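Local coordinates for protein esterase A (Caulobacter crescentus, PDB 5GKV) that probably acts as a serine hydrolase of the beta-lactamase and penicillin-binding protein family, perhaps with esterase activity, at residues A320-N325 with E336-S341. Numbering follows the deposited sequence.
Sequences AGFMRN and EAFGHS
Met323 and Gly339 pair through two backbone hydrogen bonds, Met323 N to Gly339 O at 2.8 Å and Gly339 N to Met323 O at 2.9 Å. Arg324 and Phe338 form the adjoining non-hydrogen-bonded antiparallel pair, and Phe338 CA makes a CA-H...O contact with Met323 O. A weak bond from Asn325 N to Ala337 O (2.8 Å, 122° at the hydrogen) prolongs the pairing. Strand 323-324 is thereby attached as an outermost strand to the antiparallel sheet of the beta-lactamase-like fold, and helices 82-95 and 294-301 border the contact. Among the aromatic groups, Phe338 turns its edge to one face of Phe322 in a T-shaped stack, CD2 of Phe338 lying 3.8 Å from CD1 of Phe322 and the planes at 64°. Met323 CE sits over the centre of the His340 ring in a CH-pi contact, 4.3 Å from the centroid; CG of Met323 is anti to the backbone N (chi1 -173°), chi2 is also anti, and the bend at chi3 sets the position of CE. In the plane of that imidazole, CD2 of His340 approaches Gly321 O at 3.3 Å, while one water bridges Gly321 O and His340 NE2. ND1 of His340 donates to Ser341 O (3.0 Å), nearly in the ring plane, which helps fix the ring's rotation; Ser341 O also bonds to Ser80 OG. The intervening loop holds the Asn325 amide, ND2 donating to Gly332 O and Thr334 O, OD1 accepting from Tyr331 N.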
loop_
_atom_site.group_PDB
_atom_site.type_symbol
_atom_site.label_atom_id
_atom_site.label_comp_id
_atom_site.label_asym_id
_atom_site.label_seq_id
_atom_site.Cartn_x
_atom_site.Cartn_y
_atom_site.Cartn_z
ATOM N N ALA A 320 0.024 -8.453 9.348
ATOM C CA ALA A 320 0.788 -7.377 9.992
ATOM C C ALA A 320 1.052 -6.248 8.985
ATOM O O ALA A 320 2.175 -6.016 8.522
ATOM C CB ALA A 320 2.081 -7.920 10.589
ATOM N N GLY A 321 -0.024 -5.515 8.677
ATOM C CA GLY A 321 -0.008 -4.433 7.716
ATOM C C GLY A 321 -0.439 -4.814 6.311
ATOM O O GLY A 321 -0.923 -3.950 5.570
ATOM N N PHE A 322 -0.299 -6.082 5.931
ATOM C CA PHE A 322 -0.819 -6.566 4.655
ATOM C C PHE A 322 -2.311 -6.891 4.777
ATOM O O PHE A 322 -2.772 -7.424 5.792
ATOM C CB PHE A 322 -0.065 -7.829 4.199
ATOM C CG PHE A 322 1.401 -7.624 3.902
ATOM C CD1 PHE A 322 1.805 -6.941 2.762
ATOM C CD2 PHE A 322 2.382 -8.165 4.739
ATOM C CE1 PHE A 322 3.167 -6.776 2.464
ATOM C CE2 PHE A 322 3.751 -7.988 4.462
ATOM C CZ PHE A 322 4.141 -7.292 3.320
ATOM N N MET A 323 -3.068 -6.574 3.730
ATOM C CA MET A 323 -4.422 -7.088 3.608
ATOM C C MET A 323 -4.353 -8.495 3.025
ATOM O O MET A 323 -3.736 -8.708 1.977
ATOM C CB MET A 323 -5.270 -6.173 2.722
ATOM C CG MET A 323 -6.748 -6.566 2.682
ATOM S SD MET A 323 -7.788 -5.413 1.751
ATOM C CE MET A 323 -6.653 -3.989 1.555
ATOM N N ARG A 324 -4.949 -9.458 3.715
ATOM C CA ARG A 324 -5.059 -10.790 3.140
ATOM C C ARG A 324 -6.247 -10.838 2.172
ATOM O O ARG A 324 -7.109 -9.960 2.163
ATOM C CB ARG A 324 -5.193 -11.835 4.255
ATOM C CG ARG A 324 -4.046 -11.734 5.275
ATOM C CD ARG A 324 -4.163 -12.783 6.387
ATOM N NE ARG A 324 -3.903 -14.128 5.879
ATOM C CZ ARG A 324 -4.840 -15.037 5.647
ATOM N NH1 ARG A 324 -6.113 -14.755 5.886
ATOM N NH2 ARG A 324 -4.497 -16.237 5.177
ATOM N N ASN A 325 -6.263 -11.864 1.320
ATOM C CA ASN A 325 -7.155 -11.828 0.162
ATOM C C ASN A 325 -8.579 -12.230 0.538
ATOM O O ASN A 325 -9.539 -11.526 0.205
ATOM C CB ASN A 325 -6.586 -12.710 -0.952
ATOM C CG ASN A 325 -7.252 -12.458 -2.305
ATOM O OD1 ASN A 325 -7.795 -11.378 -2.563
ATOM N ND2 ASN A 325 -7.213 -13.463 -3.169
ATOM N N GLU A 336 -5.054 -17.100 0.738
ATOM C CA GLU A 336 -3.923 -16.646 1.538
ATOM C C GLU A 336 -2.975 -15.722 0.771
ATOM O O GLU A 336 -1.913 -15.373 1.297
ATOM C CB GLU A 336 -3.142 -17.841 2.122
ATOM C CG GLU A 336 -2.488 -18.794 1.114
ATOM C CD GLU A 336 -3.455 -19.855 0.550
ATOM O OE1 GLU A 336 -4.689 -19.753 0.738
ATOM O OE2 GLU A 336 -2.969 -20.800 -0.105
ATOM N N ALA A 337 -3.333 -15.304 -0.442
ATOM C CA ALA A 337 -2.597 -14.212 -1.069
ATOM C C ALA A 337 -2.805 -12.932 -0.260
ATOM O O ALA A 337 -3.720 -12.834 0.563
ATOM C CB ALA A 337 -3.050 -14.021 -2.518
ATOM N N PHE A 338 -1.955 -11.934 -0.514
ATOM C CA PHE A 338 -1.922 -10.748 0.333
ATOM C C PHE A 338 -1.310 -9.585 -0.434
ATOM O O PHE A 338 -0.566 -9.768 -1.407
ATOM C CB PHE A 338 -1.116 -10.994 1.621
ATOM C CG PHE A 338 0.313 -11.395 1.370
ATOM C CD1 PHE A 338 0.648 -12.728 1.186
ATOM C CD2 PHE A 338 1.325 -10.443 1.323
ATOM C CE1 PHE A 338 1.950 -13.096 0.963
ATOM C CE2 PHE A 338 2.638 -10.815 1.079
ATOM C CZ PHE A 338 2.952 -12.149 0.913
ATOM N N GLY A 339 -1.578 -8.386 0.065
ATOM C CA GLY A 339 -1.063 -7.180 -0.570
ATOM C C GLY A 339 -1.690 -5.963 0.062
ATOM O O GLY A 339 -1.982 -5.948 1.261
ATOM N N HIS A 340 -1.883 -4.934 -0.753
ATOM C CA HIS A 340 -2.620 -3.781 -0.273
ATOM C C HIS A 340 -3.114 -3.002 -1.479
ATOM O O HIS A 340 -2.535 -3.079 -2.571
ATOM C CB HIS A 340 -1.765 -2.906 0.655
ATOM C CG HIS A 340 -2.551 -2.236 1.744
ATOM N ND1 HIS A 340 -3.413 -1.185 1.507
ATOM C CD2 HIS A 340 -2.595 -2.462 3.081
ATOM C CE1 HIS A 340 -3.974 -0.811 2.647
ATOM N NE2 HIS A 340 -3.489 -1.568 3.618
ATOM N N SER A 341 -4.211 -2.286 -1.278
ATOM C CA SER A 341 -4.804 -1.479 -2.324
ATOM C C SER A 341 -4.730 -0.009 -1.941
ATOM O O SER A 341 -4.504 0.337 -0.780
ATOM C CB SER A 341 -6.261 -1.891 -2.585
ATOM O OG SER A 341 -6.317 -3.271 -2.906
HETATM O O HOH W 1 -2.279 -1.643 6.205
#